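Local structure of hypothetical protein PP5205 (Pseudomonas putida, 2G2X) at residues Leu13-Leu18 and Val102-Arg107; Pro73-Pro78 and Asn92-Val97; Ala118-Leu123 and Trp142-Ala147. The protein is of unknown function but folds as an EVE domain, akin to ASCH and PUA domains, and so possibly binds RNA or modified nucleic acid. All coordinates share one frame; numbering follows the deposited sequence.

Contact 1 (Leu13-Leu18 and Val102-Arg107)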
loop_
_atom_site.group_PDB
_atom_site.type_symbol
_atom_site.label_atom_id
_atom_site.label_comp_id
_atom_site.label_asym_id
_atom_site.label_seq_id
_atom_site.Cartn_x
_atom_site.Cartn_y
_atom_site.Cartn_z
ATOM N N LEU A 13 1.714 -7.744 -7.738
ATOM C CA LEU A 13 2.931 -7.024 -7.356
ATOM C C LEU A 13 3.367 -7.418 -5.939
ATOM O O LEU A 13 2.704 -7.083 -4.955
ATOM C CB LEU A 13 2.704 -5.510 -7.427
ATOM C CG LEU A 13 3.896 -4.632 -7.020
ATOM C CD1 LEU A 13 5.087 -4.905 -7.928
ATOM C CD2 LEU A 13 3.503 -3.165 -7.093
ATOM N N SER A 14 4.480 -8.136 -5.842
ATOM C CA SER A 14 5.006 -8.579 -4.552
ATOM C C SER A 14 6.174 -7.683 -4.162
ATOM O O SER A 14 6.663 -6.904 -4.982
ATOM C CB SER A 14 5.499 -10.021 -4.646
ATOM O OG SER A 14 6.662 -10.092 -5.454
ATOM N N ILE A 15 6.624 -7.794 -2.917
ATOM C CA ILE A 15 7.742 -6.978 -2.465
ATOM C C ILE A 15 8.992 -7.401 -3.241
ATOM O O ILE A 15 9.838 -6.566 -3.564
ATOM C CB ILE A 15 7.969 -7.120 -0.929
ATOM C CG1 ILE A 15 9.094 -6.183 -0.477
ATOM C CG2 ILE A 15 8.288 -8.567 -0.563
ATOM C CD1 ILE A 15 8.763 -4.717 -0.621
ATOM N N GLU A 16 9.084 -8.695 -3.553
ATOM C CA GLU A 16 10.204 -9.246 -4.319
ATOM C C GLU A 16 10.236 -8.645 -5.725
ATOM O O GLU A 16 11.292 -8.252 -6.226
ATOM C CB GLU A 16 10.081 -10.770 -4.464
ATOM C CG GLU A 16 10.269 -11.603 -3.198
ATOM C CD GLU A 16 9.052 -11.595 -2.288
ATOM O OE1 GLU A 16 7.930 -11.388 -2.796
ATOM O OE2 GLU A 16 9.218 -11.813 -1.067
ATOM N N ALA A 17 9.072 -8.594 -6.366
ATOM C CA ALA A 17 8.967 -8.049 -7.713
ATOM C C ALA A 17 9.343 -6.569 -7.727
ATOM O O ALA A 17 9.931 -6.080 -8.693
ATOM C CB ALA A 17 7.549 -8.240 -8.246
ATOM N N LEU A 18 8.998 -5.852 -6.662
ATOM C CA LEU A 18 9.339 -4.433 -6.592
ATOM C C LEU A 18 10.860 -4.292 -6.496
ATOM O O LEU A 18 11.449 -3.383 -7.078
ATOM C CB LEU A 18 8.663 -3.778 -5.383
ATOM C CG LEU A 18 8.965 -2.295 -5.156
ATOM C CD1 LEU A 18 8.593 -1.492 -6.403
ATOM C CD2 LEU A 18 8.185 -1.794 -3.950
ATOM N N VAL A 102 12.613 -1.007 -0.300
ATOM C CA VAL A 102 13.521 -0.666 0.786
ATOM C C VAL A 102 14.037 -1.954 1.422
ATOM O O VAL A 102 15.243 -2.154 1.538
ATOM C CB VAL A 102 12.848 0.203 1.868
ATOM C CG1 VAL A 102 13.782 0.343 3.064
ATOM C CG2 VAL A 102 12.529 1.582 1.307
ATOM N N GLN A 103 13.130 -2.840 1.814
ATOM C CA GLN A 103 13.552 -4.088 2.439
ATOM C C GLN A 103 12.514 -5.188 2.292
ATOM O O GLN A 103 11.307 -4.935 2.292
ATOM C CB GLN A 103 13.830 -3.853 3.932
ATOM C CG GLN A 103 14.849 -4.802 4.564
ATOM C CD GLN A 103 14.967 -4.612 6.073
ATOM O OE1 GLN A 103 16.046 -4.762 6.653
ATOM N NE2 GLN A 103 13.851 -4.293 6.717
ATOM N N THR A 104 12.988 -6.416 2.152
ATOM C CA THR A 104 12.089 -7.554 2.055
ATOM C C THR A 104 12.344 -8.408 3.290
ATOM O O THR A 104 13.460 -8.886 3.494
ATOM C CB THR A 104 12.347 -8.391 0.776
ATOM O OG1 THR A 104 11.792 -9.706 0.940
ATOM C CG2 THR A 104 13.823 -8.508 0.512
ATOM N N PHE A 105 11.320 -8.573 4.125
ATOM C CA PHE A 105 11.464 -9.377 5.338
ATOM C C PHE A 105 11.713 -10.839 4.994
ATOM O O PHE A 105 11.137 -11.363 4.039
ATOM C CB PHE A 105 10.213 -9.274 6.209
ATOM C CG PHE A 105 9.896 -7.873 6.658
ATOM C CD1 PHE A 105 10.878 -6.880 6.654
ATOM C CD2 PHE A 105 8.625 -7.552 7.120
ATOM C CE1 PHE A 105 10.599 -5.591 7.106
ATOM C CE2 PHE A 105 8.328 -6.260 7.578
ATOM C CZ PHE A 105 9.320 -5.279 7.570
ATOM N N PRO A 106 12.566 -11.523 5.778
ATOM C CA PRO A 106 12.882 -12.939 5.542
ATOM C C PRO A 106 11.609 -13.773 5.614
ATOM O O PRO A 106 11.407 -14.714 4.844
ATOM C CB PRO A 106 13.840 -13.284 6.690
ATOM C CG PRO A 106 14.429 -11.962 7.084
ATOM C CD PRO A 106 13.251 -11.026 6.984
ATOM N N ARG A 107 10.753 -13.412 6.561
ATOM C CA ARG A 107 9.494 -14.104 6.759
ATOM C C ARG A 107 8.373 -13.083 6.869
ATOM O O ARG A 107 8.498 -12.072 7.569
ATOM C CB ARG A 107 9.550 -14.951 8.035
ATOM C CG ARG A 107 10.610 -16.051 8.012
ATOM C CD ARG A 107 10.624 -16.817 9.330
ATOM N NE ARG A 107 10.881 -15.932 10.468
ATOM C CZ ARG A 107 12.051 -15.351 10.724
ATOM N NH1 ARG A 107 13.091 -15.557 9.922
ATOM N NH2 ARG A 107 12.180 -14.554 11.780
#
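Ile-15 meets strand residues Gln-103 and Thr-104 with all three of its outer carbons. CG1 lies 3.8 Å from Gln-103 O and CD1 runs on past the same carbonyl oxygen, while the other branch, CG2, turns to Thr-104 OG1 at 4.0 Å. The two side chains are slanted against each other, and Thr-104 CB rests 4.1 Å from Ile-15 CG1, so the contact is mainly apolar carbon against a backbone oxygen and the flank of a threonine. With CG1 of Ile-15 opposite the backbone N, chi1 -176° sends this branch towards the strand, and the bend at chi2 lays CD1 along it. At the exposed border, Glu-16 bends at chi2 and brings its carboxylate across Thr-104 at about a right angle; its OE2 stays 3.9 Å from Thr-104 OG1, too far for a hydrogen bond.

Behind this first shell, Ser-14 is the N-cap of the helix: its OG accepts from Ala-17 N at 3.0 Å with an N-H...O angle of 161°, fixing the first turn that carries Ile-15. Ile-15 N is hydrogen-bonded to His-51 NE2. On the other segment Val-102 and Gln-103 face Ile-62 as a classic beta bulge. Helix 15-21 thus packs against the mixed sheet, with Ile-15 also reaching Phe-49 of strand 46-51, Ala-60 of strand 58-71 and His-101 of strand 95-110.

Contact 2 (Pro73-Pro78 and Asn92-Val97). With SO4 (sulfate ion), chain E.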
loop_
_atom_site.group_PDB
_atom_site.type_symbol
_atom_site.label_atom_id
_atom_site.label_comp_id
_atom_site.label_asym_id
_atom_site.label_seq_id
_atom_site.Cartn_x
_atom_site.Cartn_y
_atom_site.Cartn_z
ATOM N N PRO A 73 -2.859 7.602 -14.536
ATOM C CA PRO A 73 -3.069 7.459 -15.981
ATOM C C PRO A 73 -3.887 6.236 -16.399
ATOM O O PRO A 73 -4.539 6.245 -17.447
ATOM C CB PRO A 73 -1.643 7.436 -16.537
ATOM C CG PRO A 73 -0.869 6.773 -15.431
ATOM C CD PRO A 73 -1.433 7.445 -14.191
ATOM N N THR A 74 -3.869 5.194 -15.578
ATOM C CA THR A 74 -4.610 3.982 -15.900
ATOM C C THR A 74 -6.120 4.221 -15.965
ATOM O O THR A 74 -6.853 3.447 -16.581
ATOM C CB THR A 74 -4.314 2.856 -14.879
ATOM O OG1 THR A 74 -4.775 3.244 -13.579
ATOM C CG2 THR A 74 -2.817 2.581 -14.817
ATOM N N ALA A 75 -6.581 5.294 -15.328
ATOM C CA ALA A 75 -8.002 5.626 -15.331
ATOM C C ALA A 75 -8.441 6.099 -16.714
ATOM O O ALA A 75 -9.598 5.931 -17.096
ATOM C CB ALA A 75 -8.292 6.713 -14.296
ATOM N N LEU A 76 -7.505 6.687 -17.454
ATOM C CA LEU A 76 -7.771 7.213 -18.791
ATOM C C LEU A 76 -7.361 6.233 -19.880
ATOM O O LEU A 76 -7.715 6.403 -21.047
ATOM C CB LEU A 76 -7.004 8.521 -19.009
ATOM C CG LEU A 76 -7.310 9.757 -18.156
ATOM C CD1 LEU A 76 -7.138 9.445 -16.685
ATOM C CD2 LEU A 76 -6.367 10.888 -18.568
ATOM N N ASP A 77 -6.602 5.214 -19.501
ATOM C CA ASP A 77 -6.127 4.219 -20.455
ATOM C C ASP A 77 -7.142 3.086 -20.601
ATOM O O ASP A 77 -7.315 2.289 -19.683
ATOM C CB ASP A 77 -4.784 3.652 -19.979
ATOM C CG ASP A 77 -4.081 2.843 -21.046
ATOM O OD1 ASP A 77 -4.766 2.341 -21.963
ATOM O OD2 ASP A 77 -2.842 2.704 -20.962
ATOM N N PRO A 78 -7.829 3.005 -21.759
ATOM C CA PRO A 78 -8.831 1.961 -22.023
ATOM C C PRO A 78 -8.274 0.539 -21.938
ATOM O O PRO A 78 -9.016 -0.411 -21.671
ATOM C CB PRO A 78 -9.318 2.298 -23.432
ATOM C CG PRO A 78 -9.188 3.788 -23.480
ATOM C CD PRO A 78 -7.827 4.003 -22.844
ATOM N N ASN A 92 -9.894 13.919 -13.727
ATOM C CA ASN A 92 -9.496 12.584 -13.309
ATOM C C ASN A 92 -9.586 12.538 -11.787
ATOM O O ASN A 92 -8.783 13.158 -11.085
ATOM C CB ASN A 92 -8.058 12.313 -13.751
ATOM C CG ASN A 92 -7.616 10.897 -13.467
ATOM O OD1 ASN A 92 -8.308 10.136 -12.787
ATOM N ND2 ASN A 92 -6.448 10.534 -13.981
ATOM N N PRO A 93 -10.565 11.801 -11.255
ATOM C CA PRO A 93 -10.696 11.730 -9.802
ATOM C C PRO A 93 -9.668 10.853 -9.097
ATOM O O PRO A 93 -9.571 10.891 -7.871
ATOM C CB PRO A 93 -12.115 11.207 -9.619
ATOM C CG PRO A 93 -12.260 10.274 -10.764
ATOM C CD PRO A 93 -11.644 11.046 -11.917
ATOM N N TRP A 94 -8.885 10.091 -9.858
ATOM C CA TRP A 94 -7.923 9.186 -9.242
ATOM C C TRP A 94 -6.461 9.585 -9.257
ATOM O O TRP A 94 -5.987 10.288 -10.155
ATOM C CB TRP A 94 -8.106 7.797 -9.835
ATOM C CG TRP A 94 -9.548 7.412 -9.799
ATOM C CD1 TRP A 94 -10.395 7.295 -10.863
ATOM C CD2 TRP A 94 -10.343 7.181 -8.625
ATOM N NE1 TRP A 94 -11.667 7.009 -10.427
ATOM C CE2 TRP A 94 -11.667 6.932 -9.058
ATOM C CE3 TRP A 94 -10.065 7.160 -7.249
ATOM C CZ2 TRP A 94 -12.718 6.671 -8.163
ATOM C CZ3 TRP A 94 -11.108 6.899 -6.357
ATOM C CH2 TRP A 94 -12.420 6.656 -6.823
ATOM N N SER A 95 -5.752 9.121 -8.234
ATOM C CA SER A 95 -4.340 9.430 -8.064
ATOM C C SER A 95 -3.487 8.190 -7.881
ATOM O O SER A 95 -3.958 7.140 -7.448
ATOM C CB SER A 95 -4.147 10.341 -6.846
ATOM O OG SER A 95 -4.757 11.606 -7.037
ATOM N N ALA A 96 -2.213 8.329 -8.217
ATOM C CA ALA A 96 -1.259 7.248 -8.072
ATOM C C ALA A 96 -0.015 7.854 -7.451
ATOM O O ALA A 96 0.099 9.073 -7.345
ATOM C CB ALA A 96 -0.927 6.654 -9.437
ATOM N N VAL A 97 0.901 7.002 -7.012
ATOM C CA VAL A 97 2.166 7.457 -6.456
ATOM C C VAL A 97 3.164 6.434 -6.953
ATOM O O VAL A 97 2.768 5.335 -7.337
ATOM C CB VAL A 97 2.170 7.469 -4.900
ATOM C CG1 VAL A 97 1.170 8.496 -4.382
ATOM C CG2 VAL A 97 1.860 6.081 -4.356
HETATM S S SO4 E . -6.930 16.238 -12.897
HETATM O O1 SO4 E . -8.360 16.312 -13.258
HETATM O O2 SO4 E . -6.107 16.374 -14.123
HETATM O O3 SO4 E . -6.609 17.327 -11.944
HETATM O O4 SO4 E . -6.648 14.934 -12.259
#
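Asn-92 carries its CG opposite the backbone N (chi1 -175°), which presents the amide to Ala-75 and Leu-76. Leu-76 answers with chi1 -64°, its CD1 slanting across towards the amide; the modelled separation from ND2 is too short to be trusted in detail. Ala-75 CB faces two groups of the other segment, 3.7 Å from Asn-92 OD1 and 4.1 Å from Trp-94 CD1, meeting the indole at its edge, near the ring plane. One face of that indole takes Pro-93 CG, 3.3 Å above the plane and towards the rim, and Arg-30 makes a cation-pi contact with the ring. Trp-94 NE1 is hydrogen-bonded to Asp-84 OD2.

Both ends of the Asn-92 amide are held, which fixes its rotation: ND2 bonds to Asp-72 O, and OD1 accepts from Trp-94 N at 3.0 Å, the donor standing 46° out of the carbonyl plane. The main-chain N of Asn-92 grips O1 of a sulfate, which was probably picked up during crystallisation, at 2.9 Å. The OD1 bond to the backbone two residues on defines an Asx turn, here leading the chain into strand 95-110.

Contact 3 (Ala118-Leu123 and Trp142-Ala147)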
loop_
_atom_site.group_PDB
_atom_site.type_symbol
_atom_site.label_atom_id
_atom_site.label_comp_id
_atom_site.label_asym_id
_atom_site.label_seq_id
_atom_site.Cartn_x
_atom_site.Cartn_y
_atom_site.Cartn_z
ATOM N N ALA A 118 -2.243 -6.062 20.498
ATOM C CA ALA A 118 -3.167 -5.086 21.063
ATOM C C ALA A 118 -2.647 -3.699 20.705
ATOM O O ALA A 118 -3.387 -2.721 20.736
ATOM C CB ALA A 118 -3.250 -5.252 22.574
ATOM N N GLY A 119 -1.365 -3.625 20.360
ATOM C CA GLY A 119 -0.776 -2.353 19.979
ATOM C C GLY A 119 -1.259 -1.892 18.610
ATOM O O GLY A 119 -1.021 -0.752 18.209
ATOM N N LEU A 120 -1.953 -2.768 17.891
ATOM C CA LEU A 120 -2.450 -2.427 16.563
ATOM C C LEU A 120 -3.969 -2.355 16.524
ATOM O O LEU A 120 -4.576 -2.354 15.450
ATOM C CB LEU A 120 -1.957 -3.461 15.545
ATOM C CG LEU A 120 -0.435 -3.551 15.446
ATOM C CD1 LEU A 120 -0.050 -4.724 14.558
ATOM C CD2 LEU A 120 0.124 -2.233 14.902
ATOM N N VAL A 121 -4.582 -2.285 17.698
ATOM C CA VAL A 121 -6.030 -2.238 17.783
ATOM C C VAL A 121 -6.659 -1.124 16.949
ATOM O O VAL A 121 -7.765 -1.286 16.445
ATOM C CB VAL A 121 -6.496 -2.113 19.266
ATOM C CG1 VAL A 121 -5.998 -0.810 19.876
ATOM C CG2 VAL A 121 -8.016 -2.194 19.342
ATOM N N GLU A 122 -5.960 -0.003 16.778
ATOM C CA GLU A 122 -6.513 1.112 16.003
ATOM C C GLU A 122 -6.197 1.073 14.503
ATOM O O GLU A 122 -6.698 1.896 13.737
ATOM C CB GLU A 122 -6.032 2.450 16.582
ATOM C CG GLU A 122 -6.478 2.712 18.014
ATOM C CD GLU A 122 -7.966 2.978 18.123
ATOM O OE1 GLU A 122 -8.754 2.130 17.656
ATOM O OE2 GLU A 122 -8.350 4.036 18.674
ATOM N N LEU A 123 -5.370 0.124 14.082
ATOM C CA LEU A 123 -5.007 0.005 12.670
ATOM C C LEU A 123 -6.148 -0.658 11.897
ATOM O O LEU A 123 -6.502 -1.808 12.166
ATOM C CB LEU A 123 -3.721 -0.822 12.532
ATOM C CG LEU A 123 -3.043 -0.875 11.160
ATOM C CD1 LEU A 123 -2.669 0.531 10.708
ATOM C CD2 LEU A 123 -1.812 -1.758 11.239
ATOM N N TRP A 142 4.264 1.610 14.057
ATOM C CA TRP A 142 5.397 1.217 13.225
ATOM C C TRP A 142 6.386 0.435 14.093
ATOM O O TRP A 142 6.909 -0.606 13.685
ATOM C CB TRP A 142 6.066 2.471 12.631
ATOM C CG TRP A 142 7.193 2.193 11.667
ATOM C CD1 TRP A 142 8.502 1.966 11.979
ATOM C CD2 TRP A 142 7.096 2.074 10.237
ATOM N NE1 TRP A 142 9.225 1.713 10.837
ATOM C CE2 TRP A 142 8.387 1.773 9.754
ATOM C CE3 TRP A 142 6.043 2.193 9.320
ATOM C CZ2 TRP A 142 8.655 1.585 8.384
ATOM C CZ3 TRP A 142 6.306 2.008 7.961
ATOM C CH2 TRP A 142 7.605 1.708 7.508
ATOM N N ALA A 143 6.619 0.941 15.300
ATOM C CA ALA A 143 7.542 0.312 16.238
ATOM C C ALA A 143 7.103 -1.094 16.635
ATOM O O ALA A 143 7.922 -2.011 16.683
ATOM C CB ALA A 143 7.695 1.179 17.491
ATOM N N VAL A 144 5.821 -1.282 16.927
ATOM C CA VAL A 144 5.388 -2.614 17.316
ATOM C C VAL A 144 5.574 -3.588 16.151
ATOM O O VAL A 144 5.993 -4.728 16.352
ATOM C CB VAL A 144 3.907 -2.641 17.802
ATOM C CG1 VAL A 144 3.666 -1.516 18.794
ATOM C CG2 VAL A 144 2.963 -2.547 16.638
ATOM N N ILE A 145 5.293 -3.133 14.934
ATOM C CA ILE A 145 5.443 -4.001 13.772
ATOM C C ILE A 145 6.895 -4.371 13.469
ATOM O O ILE A 145 7.179 -5.527 13.159
ATOM C CB ILE A 145 4.786 -3.375 12.530
ATOM C CG1 ILE A 145 3.265 -3.349 12.729
ATOM C CG2 ILE A 145 5.164 -4.158 11.283
ATOM C CD1 ILE A 145 2.532 -2.410 11.796
ATOM N N VAL A 146 7.815 -3.408 13.555
ATOM C CA VAL A 146 9.223 -3.714 13.299
ATOM C C VAL A 146 9.757 -4.583 14.429
ATOM O O VAL A 146 10.708 -5.338 14.249
ATOM C CB VAL A 146 10.107 -2.434 13.188
ATOM C CG1 VAL A 146 9.724 -1.638 11.953
ATOM C CG2 VAL A 146 9.956 -1.583 14.430
ATOM N N ALA A 147 9.134 -4.486 15.598
ATOM C CA ALA A 147 9.562 -5.287 16.737
ATOM C C ALA A 147 9.166 -6.752 16.515
ATOM O O ALA A 147 9.790 -7.657 17.064
ATOM C CB ALA A 147 8.937 -4.749 18.019
#
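Leu-120 projects from its loop towards the helix and sets its branched end against Val-144 and Ile-145. CB points at the helix without itself coming close to it; the touching starts one atom further out, where CG lies 3.7 Å from Val-144 CG2. Beyond CG, both methyls of Leu-120 reach Ile-145 CG1, CD1 and CD2 alike at 4.0 Å. Of the two, CD2 alone presses on Val-144 CG2, at 3.3 Å, closer than usual for two methyl carbons, and it has Ile-145 CD1 as a neighbour at 3.9 Å. Leu-120 and Val-144 run side by side with their ends pointing opposite ways, while Ile-145 lies roughly perpendicular to the leucine.

Leu-120 also opens a type I beta turn that ends at Leu-123, closed by the bond from Leu-123 N to Leu-120 O at 2.9 Å. This turn lies in the loop between helix 111-115 and strand 134-136, and in this EVE domain, of the PUA clan, it packs on helix 139-148, the last helix of the chain. By reversing the backbone, the turn sends Leu-123 back to the same isoleucine, its CD2 sitting 4.4 Å from Ile-145 CD1. The ethyl branch of Ile-145 gets there because CG1 is set opposite the carbonyl carbon (chi1 -68°) and chi2 is extended. From its place in the helix, Ile-145 further touches Ile-59 and Phe-48 of the sheet, and Gln-141 of the same helix lies against both leucines.

From the N terminus, strand 3-8 leads to segment 13-18, the first half of contact 1, which closes only when the chain returns as strand 95-110 after 83 residues. Inside that loop lies contact 2, whose segments are separated by only 13 residues in the connection from strand 58-71 to strand 95-110. Both use that one strand, at places about 25 Å apart between contact centres. Contact 3 follows in series, joining the loop after helix 111-115 to helix 139-148 and closing 18 residues that include strand 134-136. It lies across the chain's centre from contact 2, about 32 Å away between centres. Contact 1 ties helix 15-21 to the sheet, and none touches another.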